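Local coordinates for protein RMD9, mitochondrial (PDB 7A9X), which binds a dodecameric RNA motif in the 3'-untranslated regions of yeast mitochondrial mRNAs and takes part in their processing or stability, at residues I256-Y261 with F290-N296; H42-F47 with R89-L93. All coordinates share one frame; numbering follows the deposited sequence.

Interaction 1 of 2, residues I256-Y261 with F290-N296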
ATOM      1  N   ILE A 256      21.068   6.122  10.575  1.00 83.00           N
ATOM      2  CA  ILE A 256      20.729   4.717  10.375  1.00 81.69           C
ATOM      3  C   ILE A 256      21.037   4.301   8.942  1.00 84.64           C
ATOM      4  O   ILE A 256      21.663   3.261   8.699  1.00 81.18           O
ATOM      5  CB  ILE A 256      19.252   4.466  10.731  1.00 79.12           C
ATOM      6  CG1 ILE A 256      19.042   4.558  12.243  1.00 79.51           C
ATOM      7  CG2 ILE A 256      18.795   3.114  10.206  1.00 76.01           C
ATOM      8  CD1 ILE A 256      17.600   4.360  12.670  1.00 77.60           C
ATOM      9  N   LYS A 257      20.597   5.107   7.971  1.00 84.05           N
ATOM     10  CA  LYS A 257      20.937   4.848   6.576  1.00 84.63           C
ATOM     11  C   LYS A 257      22.445   4.893   6.357  1.00 89.08           C
ATOM     12  O   LYS A 257      22.996   4.068   5.621  1.00 86.78           O
ATOM     13  CB  LYS A 257      20.239   5.859   5.667  1.00 82.62           C
ATOM     14  CG  LYS A 257      18.757   5.603   5.454  1.00 88.20           C
ATOM     15  CD  LYS A 257      18.528   4.401   4.554  1.00 95.39           C
ATOM     16  CE  LYS A 257      17.051   4.223   4.245  1.00 95.76           C
ATOM     17  NZ  LYS A 257      16.823   3.105   3.290  1.00102.61           N
ATOM     18  N   ALA A 258      23.130   5.850   6.987  1.00 83.29           N
ATOM     19  CA  ALA A 258      24.578   5.932   6.852  1.00 86.53           C
ATOM     20  C   ALA A 258      25.305   4.867   7.660  1.00 91.96           C
ATOM     21  O   ALA A 258      26.533   4.781   7.572  1.00 95.53           O
ATOM     22  CB  ALA A 258      25.067   7.320   7.266  1.00 85.98           C
ATOM     23  N   GLU A 259      24.576   4.067   8.438  1.00 90.44           N
ATOM     24  CA  GLU A 259      25.126   2.992   9.261  1.00 91.19           C
ATOM     25  C   GLU A 259      26.084   3.506  10.329  1.00 91.73           C
ATOM     26  O   GLU A 259      26.887   2.736  10.868  1.00 93.03           O
ATOM     27  CB  GLU A 259      25.807   1.920   8.404  1.00 95.13           C
ATOM     28  CG  GLU A 259      24.907   1.363   7.312  1.00 98.99           C
ATOM     29  CD  GLU A 259      25.400   0.040   6.764  1.00111.16           C
ATOM     30  OE1 GLU A 259      25.395  -0.955   7.519  1.00115.89           O
ATOM     31  OE2 GLU A 259      25.791  -0.003   5.579  1.00116.36           O
ATOM     32  N   ASP A 260      26.020   4.802  10.644  1.00 86.82           N
ATOM     33  CA  ASP A 260      26.696   5.346  11.820  1.00 86.90           C
ATOM     34  C   ASP A 260      25.767   5.146  13.018  1.00 88.91           C
ATOM     35  O   ASP A 260      25.151   6.073  13.548  1.00 89.68           O
ATOM     36  CB  ASP A 260      27.063   6.811  11.617  1.00 88.68           C
ATOM     37  CG  ASP A 260      28.057   7.316  12.652  1.00 97.01           C
ATOM     38  OD1 ASP A 260      28.119   6.750  13.760  1.00 97.21           O
ATOM     39  OD2 ASP A 260      28.785   8.284  12.351  1.00100.92           O
ATOM     40  N   TYR A 261      25.693   3.887  13.452  1.00 87.71           N
ATOM     41  CA  TYR A 261      24.688   3.496  14.434  1.00 88.67           C
ATOM     42  C   TYR A 261      24.958   4.089  15.811  1.00 94.97           C
ATOM     43  O   TYR A 261      24.011   4.365  16.556  1.00 94.06           O
ATOM     44  CB  TYR A 261      24.607   1.971  14.510  1.00 85.35           C
ATOM     45  CG  TYR A 261      24.213   1.330  13.196  1.00 89.80           C
ATOM     46  CD1 TYR A 261      22.953   1.542  12.650  1.00 90.49           C
ATOM     47  CD2 TYR A 261      25.098   0.513  12.503  1.00 93.04           C
ATOM     48  CE1 TYR A 261      22.584   0.959  11.451  1.00 91.13           C
ATOM     49  CE2 TYR A 261      24.738  -0.073  11.300  1.00 96.04           C
ATOM     50  CZ  TYR A 261      23.478   0.154  10.781  1.00100.28           C
ATOM     51  OH  TYR A 261      23.106  -0.423   9.588  1.00108.65           O
ATOM     52  N   PHE A 290      14.933   1.772  12.988  1.00 62.40           N
ATOM     53  CA  PHE A 290      15.984   0.815  13.322  1.00 72.44           C
ATOM     54  C   PHE A 290      15.648  -0.583  12.822  1.00 73.78           C
ATOM     55  O   PHE A 290      16.552  -1.367  12.510  1.00 75.83           O
ATOM     56  CB  PHE A 290      16.224   0.776  14.833  1.00 72.11           C
ATOM     57  CG  PHE A 290      17.077   1.898  15.348  1.00 75.56           C
ATOM     58  CD1 PHE A 290      18.451   1.890  15.157  1.00 78.11           C
ATOM     59  CD2 PHE A 290      16.507   2.953  16.043  1.00 73.32           C
ATOM     60  CE1 PHE A 290      19.240   2.922  15.638  1.00 74.75           C
ATOM     61  CE2 PHE A 290      17.291   3.988  16.526  1.00 75.68           C
ATOM     62  CZ  PHE A 290      18.659   3.971  16.324  1.00 73.93           C
ATOM     63  N   ILE A 291      14.361  -0.911  12.737  1.00 64.95           N
ATOM     64  CA  ILE A 291      13.952  -2.250  12.333  1.00 67.80           C
ATOM     65  C   ILE A 291      14.001  -2.397  10.819  1.00 72.20           C
ATOM     66  O   ILE A 291      14.563  -3.365  10.293  1.00 75.59           O
ATOM     67  CB  ILE A 291      12.548  -2.559  12.882  1.00 69.41           C
ATOM     68  CG1 ILE A 291      12.561  -2.530  14.409  1.00 66.84           C
ATOM     69  CG2 ILE A 291      12.045  -3.900  12.360  1.00 69.05           C
ATOM     70  CD1 ILE A 291      11.208  -2.786  15.025  1.00 64.14           C
ATOM     71  N   GLY A 292      13.421  -1.442  10.098  1.00 69.02           N
ATOM     72  CA  GLY A 292      13.251  -1.580   8.665  1.00 64.70           C
ATOM     73  C   GLY A 292      14.323  -0.935   7.811  1.00 68.27           C
ATOM     74  O   GLY A 292      14.392  -1.200   6.606  1.00 72.66           O
ATOM     75  N   ASP A 293      15.171  -0.091   8.404  1.00 69.11           N
ATOM     76  CA  ASP A 293      16.178   0.631   7.640  1.00 72.24           C
ATOM     77  C   ASP A 293      17.616   0.290   7.997  1.00 83.76           C
ATOM     78  O   ASP A 293      18.517   0.621   7.217  1.00 87.88           O
ATOM     79  CB  ASP A 293      15.986   2.148   7.793  1.00 73.84           C
ATOM     80  CG  ASP A 293      14.686   2.628   7.194  1.00 79.17           C
ATOM     81  OD1 ASP A 293      14.264   2.056   6.166  1.00 82.16           O
ATOM     82  OD2 ASP A 293      14.083   3.569   7.750  1.00 80.95           O
ATOM     83  N   SER A 294      17.865  -0.347   9.139  1.00 86.66           N
ATOM     84  CA  SER A 294      19.230  -0.688   9.520  1.00 85.51           C
ATOM     85  C   SER A 294      19.721  -1.861   8.683  1.00 84.62           C
ATOM     86  O   SER A 294      19.114  -2.939   8.691  1.00 79.66           O
ATOM     87  CB  SER A 294      19.309  -1.024  11.009  1.00 83.33           C
ATOM     88  OG  SER A 294      18.900   0.077  11.804  1.00 91.86           O
ATOM     89  N   LYS A 295      20.817  -1.647   7.951  1.00 83.21           N
ATOM     90  CA  LYS A 295      21.436  -2.742   7.220  1.00 81.30           C
ATOM     91  C   LYS A 295      22.083  -3.753   8.156  1.00 76.94           C
ATOM     92  O   LYS A 295      22.279  -4.906   7.759  1.00 79.57           O
ATOM     93  CB  LYS A 295      22.467  -2.201   6.223  1.00 84.63           C
ATOM     94  CG  LYS A 295      22.093  -2.437   4.768  1.00 85.34           C
ATOM     95  CD  LYS A 295      20.686  -1.944   4.476  1.00 83.86           C
ATOM     96  CE  LYS A 295      20.282  -2.246   3.042  1.00 86.31           C
ATOM     97  NZ  LYS A 295      18.937  -1.693   2.718  1.00 88.11           N
ATOM     98  N   ASN A 296      22.424  -3.351   9.380  1.00 76.93           N
ATOM     99  CA  ASN A 296      22.909  -4.290  10.389  1.00 80.20           C
ATOM    100  C   ASN A 296      21.710  -5.044  10.945  1.00 80.28           C
ATOM    101  O   ASN A 296      20.943  -4.516  11.754  1.00 81.16           O
ATOM    102  CB  ASN A 296      23.672  -3.565  11.489  1.00 87.02           C
ATOM    103  CG  ASN A 296      24.069  -4.494  12.622  1.00 96.63           C
ATOM    104  OD1 ASN A 296      23.907  -4.169  13.793  1.00 91.51           O
ATOM    105  ND2 ASN A 296      24.588  -5.667  12.271  1.00112.08           N
TER

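Interaction 2 of 2, residues H42-F47 with R89-L93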
ATOM      1  N   HIS A  42     -18.621  35.107   8.663  1.00145.35           N
ATOM      2  CA  HIS A  42     -19.337  33.837   8.725  1.00141.75           C
ATOM      3  C   HIS A  42     -18.521  32.708   8.108  1.00135.12           C
ATOM      4  O   HIS A  42     -18.545  31.575   8.602  1.00132.28           O
ATOM      5  CB  HIS A  42     -20.694  33.957   8.031  1.00146.46           C
ATOM      6  CG  HIS A  42     -21.424  32.654   7.903  1.00151.58           C
ATOM      7  ND1 HIS A  42     -21.522  31.971   6.710  1.00152.43           N
ATOM      8  CD2 HIS A  42     -22.077  31.903   8.820  1.00152.91           C
ATOM      9  CE1 HIS A  42     -22.210  30.858   6.896  1.00151.00           C
ATOM     10  NE2 HIS A  42     -22.558  30.794   8.169  1.00151.19           N
ATOM     11  N   GLU A  43     -17.790  32.997   7.030  1.00129.42           N
ATOM     12  CA  GLU A  43     -16.966  31.965   6.410  1.00120.13           C
ATOM     13  C   GLU A  43     -15.768  31.617   7.284  1.00113.42           C
ATOM     14  O   GLU A  43     -15.356  30.454   7.343  1.00101.83           O
ATOM     15  CB  GLU A  43     -16.513  32.418   5.025  1.00118.18           C
ATOM     16  CG  GLU A  43     -17.655  32.671   4.065  1.00122.08           C
ATOM     17  CD  GLU A  43     -17.178  33.102   2.698  1.00130.03           C
ATOM     18  OE1 GLU A  43     -15.949  33.102   2.472  1.00131.28           O
ATOM     19  OE2 GLU A  43     -18.030  33.441   1.849  1.00136.86           O
ATOM     20  N   LEU A  44     -15.196  32.613   7.967  1.00119.50           N
ATOM     21  CA  LEU A  44     -14.108  32.341   8.902  1.00116.33           C
ATOM     22  C   LEU A  44     -14.605  31.563  10.113  1.00114.92           C
ATOM     23  O   LEU A  44     -13.920  30.653  10.597  1.00111.73           O
ATOM     24  CB  LEU A  44     -13.449  33.648   9.341  1.00118.79           C
ATOM     25  CG  LEU A  44     -12.522  34.346   8.343  1.00121.94           C
ATOM     26  CD1 LEU A  44     -12.230  35.763   8.800  1.00124.97           C
ATOM     27  CD2 LEU A  44     -11.229  33.567   8.177  1.00120.41           C
ATOM     28  N   LEU A  45     -15.791  31.906  10.619  1.00117.86           N
ATOM     29  CA  LEU A  45     -16.324  31.207  11.784  1.00118.06           C
ATOM     30  C   LEU A  45     -16.649  29.756  11.457  1.00110.14           C
ATOM     31  O   LEU A  45     -16.313  28.852  12.231  1.00106.36           O
ATOM     32  CB  LEU A  45     -17.562  31.933  12.310  1.00126.08           C
ATOM     33  CG  LEU A  45     -17.349  32.793  13.559  1.00132.47           C
ATOM     34  CD1 LEU A  45     -16.928  31.927  14.740  1.00132.80           C
ATOM     35  CD2 LEU A  45     -16.328  33.899  13.309  1.00130.63           C
ATOM     36  N   SER A  46     -17.297  29.515  10.313  1.00108.06           N
ATOM     37  CA  SER A  46     -17.629  28.148   9.928  1.00110.07           C
ATOM     38  C   SER A  46     -16.378  27.340   9.610  1.00108.07           C
ATOM     39  O   SER A  46     -16.344  26.131   9.867  1.00106.64           O
ATOM     40  CB  SER A  46     -18.581  28.154   8.730  1.00116.70           C
ATOM     41  OG  SER A  46     -18.005  28.837   7.629  1.00121.15           O
ATOM     42  N   PHE A  47     -15.349  27.984   9.050  1.00107.51           N
ATOM     43  CA  PHE A  47     -14.097  27.288   8.774  1.00102.73           C
ATOM     44  C   PHE A  47     -13.460  26.782  10.059  1.00102.05           C
ATOM     45  O   PHE A  47     -12.973  25.647  10.115  1.00103.44           O
ATOM     46  CB  PHE A  47     -13.138  28.216   8.025  1.00101.98           C
ATOM     47  CG  PHE A  47     -11.769  27.625   7.785  1.00 97.17           C
ATOM     48  CD1 PHE A  47     -10.734  27.840   8.686  1.00 95.14           C
ATOM     49  CD2 PHE A  47     -11.512  26.869   6.652  1.00 96.22           C
ATOM     50  CE1 PHE A  47      -9.476  27.302   8.467  1.00 94.42           C
ATOM     51  CE2 PHE A  47     -10.252  26.330   6.427  1.00 92.16           C
ATOM     52  CZ  PHE A  47      -9.234  26.546   7.334  1.00 91.34           C
ATOM     53  N   ARG A  89     -16.027  20.854   2.706  1.00 78.31           N
ATOM     54  CA  ARG A  89     -16.544  22.168   3.080  1.00 87.92           C
ATOM     55  C   ARG A  89     -15.415  23.111   3.478  1.00 91.79           C
ATOM     56  O   ARG A  89     -15.382  24.271   3.052  1.00 95.28           O
ATOM     57  CB  ARG A  89     -17.556  22.024   4.217  1.00 94.11           C
ATOM     58  CG  ARG A  89     -17.872  23.319   4.954  1.00 98.24           C
ATOM     59  CD  ARG A  89     -18.709  24.275   4.117  1.00103.44           C
ATOM     60  NE  ARG A  89     -19.285  25.335   4.940  1.00111.52           N
ATOM     61  CZ  ARG A  89     -19.952  26.381   4.461  1.00120.23           C
ATOM     62  NH1 ARG A  89     -20.443  27.293   5.289  1.00120.84           N
ATOM     63  NH2 ARG A  89     -20.124  26.519   3.154  1.00126.30           N
ATOM     64  N   ALA A  90     -14.480  22.629   4.302  1.00 93.41           N
ATOM     65  CA  ALA A  90     -13.336  23.455   4.675  1.00 95.38           C
ATOM     66  C   ALA A  90     -12.509  23.827   3.452  1.00 94.49           C
ATOM     67  O   ALA A  90     -12.037  24.964   3.333  1.00 96.18           O
ATOM     68  CB  ALA A  90     -12.472  22.728   5.706  1.00 91.88           C
ATOM     69  N   MET A  91     -12.325  22.880   2.532  1.00 92.60           N
ATOM     70  CA  MET A  91     -11.577  23.171   1.316  1.00 92.02           C
ATOM     71  C   MET A  91     -12.334  24.151   0.431  1.00 94.11           C
ATOM     72  O   MET A  91     -11.724  25.009  -0.218  1.00 94.64           O
ATOM     73  CB  MET A  91     -11.286  21.877   0.559  1.00 93.50           C
ATOM     74  CG  MET A  91     -10.048  21.955  -0.298  1.00 96.78           C
ATOM     75  SD  MET A  91      -8.606  22.310   0.719  1.00 92.68           S
ATOM     76  CE  MET A  91      -7.574  23.161  -0.468  1.00 96.67           C
ATOM     77  N   GLU A  92     -13.661  24.034   0.393  1.00 94.77           N
ATOM     78  CA  GLU A  92     -14.474  24.999  -0.337  1.00104.25           C
ATOM     79  C   GLU A  92     -14.350  26.390   0.270  1.00101.03           C
ATOM     80  O   GLU A  92     -14.215  27.381  -0.457  1.00101.25           O
ATOM     81  CB  GLU A  92     -15.932  24.535  -0.353  1.00113.98           C
ATOM     82  CG  GLU A  92     -16.960  25.643  -0.221  1.00124.60           C
ATOM     83  CD  GLU A  92     -18.355  25.101   0.018  1.00132.07           C
ATOM     84  OE1 GLU A  92     -18.757  24.151  -0.685  1.00133.54           O
ATOM     85  OE2 GLU A  92     -19.045  25.616   0.921  1.00136.44           O
ATOM     86  N   LEU A  93     -14.381  26.484   1.603  1.00 97.36           N
ATOM     87  CA  LEU A  93     -14.218  27.777   2.256  1.00 96.84           C
ATOM     88  C   LEU A  93     -12.818  28.341   2.050  1.00102.30           C
ATOM     89  O   LEU A  93     -12.636  29.562   2.077  1.00106.08           O
ATOM     90  CB  LEU A  93     -14.526  27.651   3.749  1.00 92.30           C
ATOM     91  CG  LEU A  93     -15.979  27.352   4.119  1.00 92.38           C
ATOM     92  CD1 LEU A  93     -16.107  27.057   5.606  1.00 93.14           C
ATOM     93  CD2 LEU A  93     -16.872  28.516   3.720  1.00 94.93           C
TER

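Interaction 1 of 2, residues I256-Y261 with F290-N296
The ring of Phe-290 takes Ile-256 on one face: methyl CD1 sits over its centre, 3.5 Å from the centroid and 6° off the ring normal, a CH-pi contact in which the end of the isoleucine lies along the face, CG1 and CD1 at nearly the same height, its chain crossing that of Phe-290 at about a right angle. The extended Ile-256 chain (chi2 178°) carries CD1 that far, while its other branch, CG2, anti to the backbone N, turns to Ser-294 and stops 3.4 Å from OG. That hydroxyl is already bonded to Phe-290 O, 2.8 Å away. The second ring, Tyr-261, has CA of its own neighbour Glu-259 over one face, offset toward the rim, and backbone N of Lys-295 at its hydroxyl edge; CB of Asn-296 comes in obliquely, 3.7 Å from CE2. Asn-296 N donates to Tyr-261 OH at 3.0 Å with an N-H...O angle of 151°, and this hydroxyl in turn donates to OE1 of Glu-259 on the carboxylate's anti side, tilted out of its plane. The contact joins equivalent points of the stretches assigned to PPR3 and PPR4, the turns between the two helices of each hairpin. Glu-259 has positive phi and closes helix 245-257 in a Schellman motif, whereas Asp-260 and Asn-296 stand at the N-caps of the second helices, the side-chain OD1 of Asn-296 accepting from Leu-299 N. A phenylalanine in place of Tyr-261 would probably keep much of the ring packing but leave Asn-296 N without its acceptor and the Glu-259 carboxylate free to swing away. At the exposed margin, CB of Lys-295 lies 3.4 Å from Glu-259 OE1, and Lys-257 NZ makes a long salt bridge to Asp-293 OD1 (4.0 Å), the other carboxylate oxygen being bonded to Ser-289.

Interaction 2 of 2, residues H42-F47 with R89-L93
Leu-93 points at the facing helix and spreads its two methyls over it: CD1 lies 3.3 Å from Ser-46 OG and 3.6 Å from Phe-47 N, while CD2 approaches CB of Glu-43 at 4.1 Å. The same CD2 also rests over the centre of the Arg-89 guanidinium, so the leucine fills the angle between this flat group and the backbone of 42-47. Phe-47, with CG anti to its backbone N (chi1 175°), extends past Leu-93 toward Ala-90 and presents its edge: CE2 meets Ala-90 O, in the ring plane, at 3.8 Å. These side chains pack helix 41-48 against helix 78-97 in a roughly antiparallel pair, the axes of the two short segments 149° apart in direction and 9.9 Å at closest approach, among the N-terminal helices that precede the first assigned PPR repeat. Helix 105-128 adds Arg-107 and Leu-111 beside Phe-47, whose ring also meets Phe-103 edge-to-face. On the solvent side, Arg-89 bends at chi2 (72°), bringing NH1 toward Ser-46 and to 4.3 Å from His-42 CE1. Its NH2 makes a salt bridge with OE2 of Glu-92 one turn on, 2.6 Å away and close to the guanidinium plane, which should limit the turning of the flat group that Leu-93 lies against. Glu-43, its chain extended beyond CG, places OE1 on the hydroxyl of Ser-96, a polar tie between the two helices next to the leucine.

In the fold
Interaction 2 precedes interaction 1 along the chain, and the two do not touch: their centres are 45 Å apart and their nearest atoms about 30 Å. Interaction 2 belongs to the N-terminal helices, its centre 32 Å from the centre of the chain; interaction 1 joins the stretches assigned to PPR3 and PPR4, its centre 23 Å from that of the chain. Neither reaches the bound RNA, whose nearest atom is about 11 Å from interaction 1 and about 12 Å from interaction 2, so neither contact touches the RNA directly. They differ in kind: interaction 1 connects helix ends and turns, whereas interaction 2 packs helix sides.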